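Local coordinates for protein alpha-glucosidase (Bacteroides thetaiotaomicron, PDB 5XFM) that acts as a glycoside hydrolase of family 97, a bifunctional beta-L-arabinopyranosidase and alpha-galactosidase, and binds a calcium ion, at residues A[206-211]-A[478-483]; A[267-272]-A[562-567]; A[197-202]-A[221-226]. The protein carries 1 engineered substitution. One frame throughout, in Å; residues are numbered along the deposited sequence.

Contact 1 of 3, residues A[206-211]-A[478-483]; sequences WVLVSE and PFIRNT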
# COMPACT_ATOMS: atom_id res chain seq x y z
N TRP A 206 8.80 -17.36 3.50
CA TRP A 206 7.73 -16.39 3.68
C TRP A 206 6.69 -16.40 2.56
O TRP A 206 7.00 -16.66 1.39
CB TRP A 206 8.33 -14.97 3.78
CG TRP A 206 9.38 -14.82 4.85
CD1 TRP A 206 10.71 -15.14 4.74
CD2 TRP A 206 9.19 -14.34 6.18
NE1 TRP A 206 11.35 -14.86 5.93
CE2 TRP A 206 10.44 -14.37 6.83
CE3 TRP A 206 8.08 -13.87 6.89
CZ2 TRP A 206 10.61 -13.96 8.15
CZ3 TRP A 206 8.25 -13.45 8.21
CH2 TRP A 206 9.51 -13.50 8.82
N VAL A 207 5.46 -16.07 2.94
CA VAL A 207 4.35 -15.92 2.00
C VAL A 207 3.55 -14.63 2.26
O VAL A 207 3.15 -14.37 3.38
CB VAL A 207 3.39 -17.12 2.07
CG1 VAL A 207 2.15 -16.86 1.23
CG2 VAL A 207 4.10 -18.41 1.63
N LEU A 208 3.33 -13.83 1.22
CA LEU A 208 2.47 -12.65 1.31
C LEU A 208 1.24 -12.80 0.42
O LEU A 208 1.35 -12.92 -0.80
CB LEU A 208 3.23 -11.40 0.91
CG LEU A 208 2.46 -10.08 1.03
CD1 LEU A 208 2.30 -9.62 2.49
CD2 LEU A 208 3.11 -9.00 0.17
N VAL A 209 0.06 -12.80 1.04
CA VAL A 209 -1.21 -12.94 0.32
C VAL A 209 -1.86 -11.58 0.09
O VAL A 209 -2.02 -10.80 1.03
CB VAL A 209 -2.18 -13.86 1.09
CG1 VAL A 209 -3.56 -13.85 0.47
CG2 VAL A 209 -1.62 -15.28 1.17
N SER A 210 -2.22 -11.27 -1.15
CA SER A 210 -2.93 -10.02 -1.42
C SER A 210 -3.84 -10.15 -2.63
O SER A 210 -4.16 -11.25 -3.07
CB SER A 210 -1.94 -8.88 -1.62
OG SER A 210 -2.57 -7.63 -1.41
N GLU A 211 -4.28 -9.02 -3.17
CA GLU A 211 -5.06 -9.03 -4.40
C GLU A 211 -4.80 -7.75 -5.18
O GLU A 211 -4.51 -6.70 -4.59
CB GLU A 211 -6.55 -9.20 -4.11
CG GLU A 211 -7.23 -7.92 -3.65
CD GLU A 211 -8.72 -8.08 -3.43
OE1 GLU A 211 -9.33 -8.97 -4.06
OE2 GLU A 211 -9.28 -7.31 -2.61
N PRO A 478 7.68 -1.92 5.13
CA PRO A 478 8.32 -2.32 3.88
C PRO A 478 8.09 -3.79 3.51
O PRO A 478 8.23 -4.14 2.33
CB PRO A 478 9.81 -2.04 4.13
CG PRO A 478 9.94 -1.84 5.59
CD PRO A 478 8.64 -1.30 6.06
N PHE A 479 7.77 -4.62 4.49
CA PHE A 479 7.49 -6.03 4.25
C PHE A 479 6.02 -6.30 3.90
O PHE A 479 5.70 -7.34 3.30
CB PHE A 479 7.86 -6.87 5.48
CG PHE A 479 9.32 -6.79 5.87
CD1 PHE A 479 9.73 -5.98 6.92
CD2 PHE A 479 10.27 -7.56 5.22
CE1 PHE A 479 11.06 -5.92 7.29
CE2 PHE A 479 11.61 -7.50 5.58
CZ PHE A 479 12.00 -6.68 6.62
N ILE A 480 5.12 -5.40 4.29
CA ILE A 480 3.69 -5.66 4.20
C ILE A 480 2.89 -4.54 3.51
O ILE A 480 2.73 -4.55 2.29
CB ILE A 480 3.08 -5.94 5.60
CG1 ILE A 480 3.87 -7.04 6.31
CG2 ILE A 480 1.61 -6.36 5.50
CD1 ILE A 480 3.40 -7.36 7.71
N ARG A 481 2.40 -3.56 4.26
CA ARG A 481 1.48 -2.57 3.69
C ARG A 481 2.06 -1.85 2.47
O ARG A 481 1.41 -1.73 1.44
CB ARG A 481 1.06 -1.54 4.74
CG ARG A 481 0.44 -0.26 4.17
CD ARG A 481 -0.85 -0.50 3.38
NE ARG A 481 -1.38 0.75 2.85
CZ ARG A 481 -0.96 1.34 1.74
NH1 ARG A 481 -0.03 0.77 0.99
NH2 ARG A 481 -1.49 2.50 1.36
N ASN A 482 3.30 -1.38 2.60
CA ASN A 482 3.90 -0.52 1.60
C ASN A 482 4.50 -1.29 0.41
O ASN A 482 4.70 -0.72 -0.67
CB ASN A 482 4.94 0.38 2.28
CG ASN A 482 5.33 1.58 1.44
OD1 ASN A 482 6.44 2.10 1.57
ND2 ASN A 482 4.43 2.02 0.57
N THR A 483 4.75 -2.58 0.59
CA THR A 483 5.34 -3.40 -0.48
C THR A 483 4.38 -3.61 -1.66
O THR A 483 4.82 -3.83 -2.78
CB THR A 483 5.82 -4.79 0.05
OG1 THR A 483 6.83 -5.32 -0.81
CG2 THR A 483 4.68 -5.80 0.13
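Leu208 and Thr483 meet methyl to methyl across the buried seam between the N-terminal beta-sandwich domain and the catalytic TIM-barrel domain. The contact is mainly apolar. Leu208 points from its strand toward the loop and splits its two methyls between different partners. CD2 meets Thr483 CG2 tip to tip at 3.6 Å, the closest approach here. CD1 faces the earlier part of the loop, where Ile480 CG2 is a looser neighbour at 4.5 Å.

A second kind of approach is apolar against polar: Leu208 CD1 also lies 4.2 Å from Phe479 O, a van der Waals distance at the outer limit of touching. No hydrogen bond joins 206-211 to 478-483, and together they bury 110 Å².

The polar groups of the loop are used elsewhere. Thr483 carries OG1 anti to its own N (chi1 -157°), which presents CG2 to the leucine while the hydroxyl hydrogen-bonds Ile272 O. The loop bends back on itself with a weak bond from Thr483 N to Ile480 O, at 3.3 Å. Arg481 points the other way, and its guanidinium bonds the backbone oxygens of Glu452, Ala453 and Ser486. Since Glu452 is a calcium ligand, the loop that receives Leu208 on one side reaches the metal site's surroundings on the other.

Strand 206-212 lies between strands 197-200 and 256-266 in its antiparallel sheet. Leu198 from the first neighbour touches both Leu208 and Ile480, while Ile272 of helix 270-274 packs beside Leu208, so strand, helix and loop close together round these methyls.

Contact 2 of 3, residues A[267-272]-A[562-567]; sequences DHLKPI and GYPGKY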
# COMPACT_ATOMS: atom_id res chain seq x y z
N ASP A 267 12.13 -18.22 0.06
CA ASP A 267 12.81 -18.76 1.22
C ASP A 267 13.43 -17.63 2.03
O ASP A 267 13.95 -17.85 3.12
CB ASP A 267 13.89 -19.76 0.81
CG ASP A 267 14.87 -19.19 -0.20
OD1 ASP A 267 14.61 -18.07 -0.72
OD2 ASP A 267 15.91 -19.83 -0.46
N HIS A 268 13.35 -16.42 1.49
CA HIS A 268 13.86 -15.22 2.15
C HIS A 268 12.89 -14.04 2.05
O HIS A 268 11.90 -14.10 1.33
CB HIS A 268 15.22 -14.82 1.56
CG HIS A 268 16.29 -15.85 1.76
ND1 HIS A 268 16.97 -16.43 0.71
CD2 HIS A 268 16.82 -16.38 2.89
CE1 HIS A 268 17.85 -17.29 1.18
NE2 HIS A 268 17.78 -17.28 2.50
N LEU A 269 13.19 -12.98 2.78
CA LEU A 269 12.34 -11.80 2.81
C LEU A 269 12.48 -10.95 1.54
O LEU A 269 11.63 -10.11 1.26
CB LEU A 269 12.65 -10.96 4.06
CG LEU A 269 11.96 -11.45 5.34
CD1 LEU A 269 12.56 -10.81 6.57
CD2 LEU A 269 10.47 -11.18 5.27
N LYS A 270 13.57 -11.16 0.80
CA LYS A 270 13.88 -10.36 -0.39
C LYS A 270 12.77 -10.30 -1.46
O LYS A 270 12.44 -9.21 -1.95
CB LYS A 270 15.18 -10.86 -1.04
CG LYS A 270 15.57 -10.11 -2.29
CD LYS A 270 16.76 -10.76 -2.97
CE LYS A 270 17.32 -9.86 -4.06
NZ LYS A 270 16.94 -10.31 -5.43
N PRO A 271 12.21 -11.45 -1.86
CA PRO A 271 11.12 -11.36 -2.85
C PRO A 271 9.86 -10.69 -2.30
O PRO A 271 9.10 -10.09 -3.07
CB PRO A 271 10.85 -12.83 -3.20
CG PRO A 271 11.29 -13.59 -1.98
CD PRO A 271 12.51 -12.85 -1.52
N ILE A 272 9.64 -10.80 -1.00
CA ILE A 272 8.54 -10.11 -0.33
C ILE A 272 8.65 -8.60 -0.48
O ILE A 272 7.70 -7.92 -0.87
CB ILE A 272 8.50 -10.45 1.17
CG1 ILE A 272 8.40 -11.96 1.36
CG2 ILE A 272 7.34 -9.75 1.84
CD1 ILE A 272 7.06 -12.53 0.95
N GLY A 562 17.01 -7.47 7.30
CA GLY A 562 15.91 -7.12 8.17
C GLY A 562 15.03 -8.26 8.64
O GLY A 562 15.16 -9.41 8.21
N TYR A 563 14.14 -7.93 9.57
CA TYR A 563 13.11 -8.84 10.06
C TYR A 563 11.94 -7.97 10.49
O TYR A 563 12.12 -6.98 11.21
CB TYR A 563 13.64 -9.69 11.21
CG TYR A 563 12.75 -10.86 11.58
CD1 TYR A 563 12.98 -12.12 11.05
CD2 TYR A 563 11.69 -10.71 12.47
CE1 TYR A 563 12.17 -13.19 11.37
CE2 TYR A 563 10.88 -11.77 12.80
CZ TYR A 563 11.13 -13.01 12.25
OH TYR A 563 10.33 -14.08 12.57
N PRO A 564 10.73 -8.35 10.05
CA PRO A 564 9.50 -7.57 10.22
C PRO A 564 9.20 -7.27 11.68
O PRO A 564 9.03 -8.19 12.48
CB PRO A 564 8.41 -8.47 9.63
CG PRO A 564 9.13 -9.34 8.67
CD PRO A 564 10.47 -9.59 9.31
N GLY A 565 9.11 -5.98 12.01
CA GLY A 565 8.80 -5.52 13.35
C GLY A 565 10.02 -5.36 14.24
O GLY A 565 9.94 -4.77 15.32
N LYS A 566 11.17 -5.83 13.77
CA LYS A 566 12.39 -5.81 14.58
C LYS A 566 13.40 -4.82 14.00
O LYS A 566 13.86 -3.92 14.70
CB LYS A 566 12.98 -7.21 14.68
CG LYS A 566 12.22 -8.10 15.65
CD LYS A 566 12.70 -9.54 15.60
CE LYS A 566 12.10 -10.37 16.73
NZ LYS A 566 10.97 -11.22 16.27
N TYR A 567 13.73 -4.98 12.73
CA TYR A 567 14.65 -4.03 12.10
C TYR A 567 14.53 -4.10 10.59
O TYR A 567 14.05 -5.09 10.05
CB TYR A 567 16.09 -4.29 12.55
CG TYR A 567 16.75 -5.52 11.96
CD1 TYR A 567 16.46 -6.79 12.45
CD2 TYR A 567 17.70 -5.41 10.96
CE1 TYR A 567 17.07 -7.92 11.92
CE2 TYR A 567 18.33 -6.53 10.43
CZ TYR A 567 18.00 -7.78 10.91
OH TYR A 567 18.61 -8.90 10.39
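Tyr563 O is gripped by two backbone donors, Lys566 N and Tyr567 N, each at 3.0 Å, while the alpha carbon of the same tyrosine touches Leu269. The double acceptance marks a classic beta bulge, with Lys566 and Tyr567 both facing Tyr563 where strands 556-563 and 567-574 of the C-terminal beta domain turn into each other. Tyr563 N completes the pairing with a bond to Tyr567 O at 2.9 Å.

Against this turn comes one side chain from the N-terminal domain. With CG beside the backbone N (chi1 -82°), the branch of Leu269 swings toward the start of the turn, where CD1 touches Gly562 O, Tyr563 CA and Pro564 CD. Leucine and proline meet tip to tip: CD1 is 3.7 Å from Pro564 CD, and CD2 lies near Pro564 CG.

The CB of Tyr563 points away from Leu269. Its hydroxyl bonds Asp180 and its ring meets Trp206 edge-to-face, so the domain seam continues beyond the leucine. Phe479 of the catalytic domain touches both Leu269 and Pro564, making this a place where three domains converge. Backbone carbonyl as well as proline ring borders the leucine: its CD1 sits 3.4 Å from Gly562 O.

Contact 3 of 3, residues A[197-202]-A[221-226]; sequences CLFRIG and SRLSDV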
# COMPACT_ATOMS: atom_id res chain seq x y z
N CYS A 197 -1.33 -9.75 3.64
CA CYS A 197 -1.19 -10.60 4.82
C CYS A 197 0.10 -11.41 4.77
O CYS A 197 0.31 -12.19 3.84
CB CYS A 197 -2.40 -11.52 4.92
SG CYS A 197 -3.95 -10.64 5.03
N LEU A 198 0.94 -11.24 5.78
CA LEU A 198 2.26 -11.87 5.80
C LEU A 198 2.28 -13.12 6.68
O LEU A 198 1.79 -13.12 7.80
CB LEU A 198 3.33 -10.88 6.26
CG LEU A 198 4.77 -11.41 6.25
CD1 LEU A 198 5.20 -11.84 4.83
CD2 LEU A 198 5.74 -10.39 6.80
N PHE A 199 2.87 -14.18 6.15
CA PHE A 199 2.98 -15.45 6.85
C PHE A 199 4.42 -15.94 6.85
O PHE A 199 5.10 -15.87 5.83
CB PHE A 199 2.08 -16.50 6.23
CG PHE A 199 0.61 -16.17 6.28
CD1 PHE A 199 0.03 -15.37 5.31
CD2 PHE A 199 -0.19 -16.70 7.27
CE1 PHE A 199 -1.32 -15.08 5.35
CE2 PHE A 199 -1.54 -16.42 7.31
CZ PHE A 199 -2.11 -15.60 6.35
N ARG A 200 4.88 -16.38 8.01
CA ARG A 200 6.17 -17.03 8.12
C ARG A 200 5.98 -18.53 8.19
O ARG A 200 5.30 -19.05 9.09
CB ARG A 200 6.94 -16.52 9.34
CG ARG A 200 8.28 -17.22 9.56
CD ARG A 200 9.13 -16.50 10.60
NE ARG A 200 8.64 -16.67 11.96
CZ ARG A 200 8.90 -17.74 12.71
NH1 ARG A 200 9.63 -18.74 12.21
NH2 ARG A 200 8.42 -17.81 13.95
N ILE A 201 6.56 -19.23 7.22
CA ILE A 201 6.40 -20.67 7.08
C ILE A 201 7.49 -21.41 7.87
O ILE A 201 8.32 -22.12 7.30
CB ILE A 201 6.44 -21.09 5.60
CG1 ILE A 201 5.64 -20.10 4.75
CG2 ILE A 201 5.89 -22.50 5.43
CD1 ILE A 201 4.15 -20.05 5.09
N GLY A 202 7.47 -21.24 9.19
CA GLY A 202 8.48 -21.84 10.05
C GLY A 202 9.86 -21.36 9.66
O GLY A 202 10.16 -20.17 9.75
N SER A 221 -11.68 -7.29 -1.50
CA SER A 221 -11.82 -8.46 -0.65
C SER A 221 -10.80 -8.45 0.49
O SER A 221 -9.91 -7.61 0.53
CB SER A 221 -11.68 -9.75 -1.47
OG SER A 221 -12.84 -9.97 -2.25
N ARG A 222 -10.94 -9.41 1.39
CA ARG A 222 -10.07 -9.52 2.55
C ARG A 222 -9.95 -10.99 2.95
O ARG A 222 -10.53 -11.86 2.29
CB ARG A 222 -10.60 -8.71 3.72
CG ARG A 222 -11.80 -9.36 4.37
CD ARG A 222 -12.39 -8.52 5.46
NE ARG A 222 -13.51 -9.22 6.06
CZ ARG A 222 -14.75 -9.18 5.60
NH1 ARG A 222 -15.02 -8.47 4.52
NH2 ARG A 222 -15.71 -9.86 6.21
N LEU A 223 -9.20 -11.28 4.01
CA LEU A 223 -9.14 -12.66 4.51
C LEU A 223 -10.10 -12.85 5.69
O LEU A 223 -10.26 -11.96 6.54
CB LEU A 223 -7.72 -13.05 4.92
CG LEU A 223 -6.72 -13.33 3.79
CD1 LEU A 223 -5.42 -13.95 4.33
CD2 LEU A 223 -7.33 -14.20 2.71
N SER A 224 -10.76 -14.01 5.72
CA SER A 224 -11.62 -14.38 6.84
C SER A 224 -10.79 -14.72 8.07
O SER A 224 -9.56 -14.71 8.04
CB SER A 224 -12.50 -15.58 6.49
OG SER A 224 -11.72 -16.76 6.32
N ASP A 225 -11.47 -15.02 9.17
CA ASP A 225 -10.82 -15.66 10.29
C ASP A 225 -10.37 -17.06 9.84
O ASP A 225 -10.86 -17.57 8.83
CB ASP A 225 -11.74 -15.75 11.51
CG ASP A 225 -11.76 -14.47 12.33
OD1 ASP A 225 -12.82 -13.83 12.41
OD2 ASP A 225 -10.72 -14.14 12.93
N VAL A 226 -9.43 -17.65 10.58
CA VAL A 226 -8.99 -19.00 10.29
C VAL A 226 -10.14 -19.96 10.52
O VAL A 226 -11.02 -19.71 11.34
CB VAL A 226 -7.82 -19.45 11.17
CG1 VAL A 226 -7.18 -20.73 10.62
CG2 VAL A 226 -6.81 -18.39 11.25
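Leu223 reaches from the segment 221-226 across to Cys197 and Phe199, into the interior between the two antiparallel sheets of the N-terminal beta-sandwich. Following 221-226 in order, Ser221 holds on through its backbone: its N bonds Glu211 OE2 and its O bonds Arg439 NH2 of the catalytic domain. Arg222 comes next, the end of its side chain leading away from 197-202.

Leu223 then turns inward. With CG anti to the carbonyl carbon (chi1 -74°), the side chain extends toward strand 197-200, and its CD1 lands 3.7 Å from Cys197 SG and 3.9 Å from Cys197 CB, touching along the sulfur arm of the cysteine. The same methyl meets Phe199 CZ at 4.2 Å, at the ring edge and close to the ring plane. The ring belongs to a wider aromatic cluster: Phe148 stacks on it and Tyr232 meets it edge-to-face.

Ser224 and Asp225, which follow, are polar. Ser224 OG donates to Asp225 O at 2.8 Å and also pairs with Thr233 N on strand 231-235, the neighbour of strand 222-223 in its sheet.

No hydrogen bond spans the two segments. One leucine methyl against a thiol and an aromatic edge makes the join, so it probably rests on close fit and on exclusion of water, while hydrogen bonds to other parts of the fold hold residues before and after Leu223.

Overall arrangement
Contact 3 lies inside the N-terminal beta-sandwich, joining its two sheets; contact 1 lies about 10 Å away, centre to centre, and shares the sheet in which strands 197-200 and 206-212 are neighbours. Contact 2 is about 10 Å from contact 1 and 16 Å from contact 3, again between centres. Along the chain the segments of contact 1 alternate with those of contacts 2 and 3, whereas contact 3 closes before contact 2 opens. The path thus runs from the sandwich core, through strand 206-212 to the catalytic barrel's loop, then to the C-terminal beta domain, so that all three domains of the enzyme meet near strand 206-212.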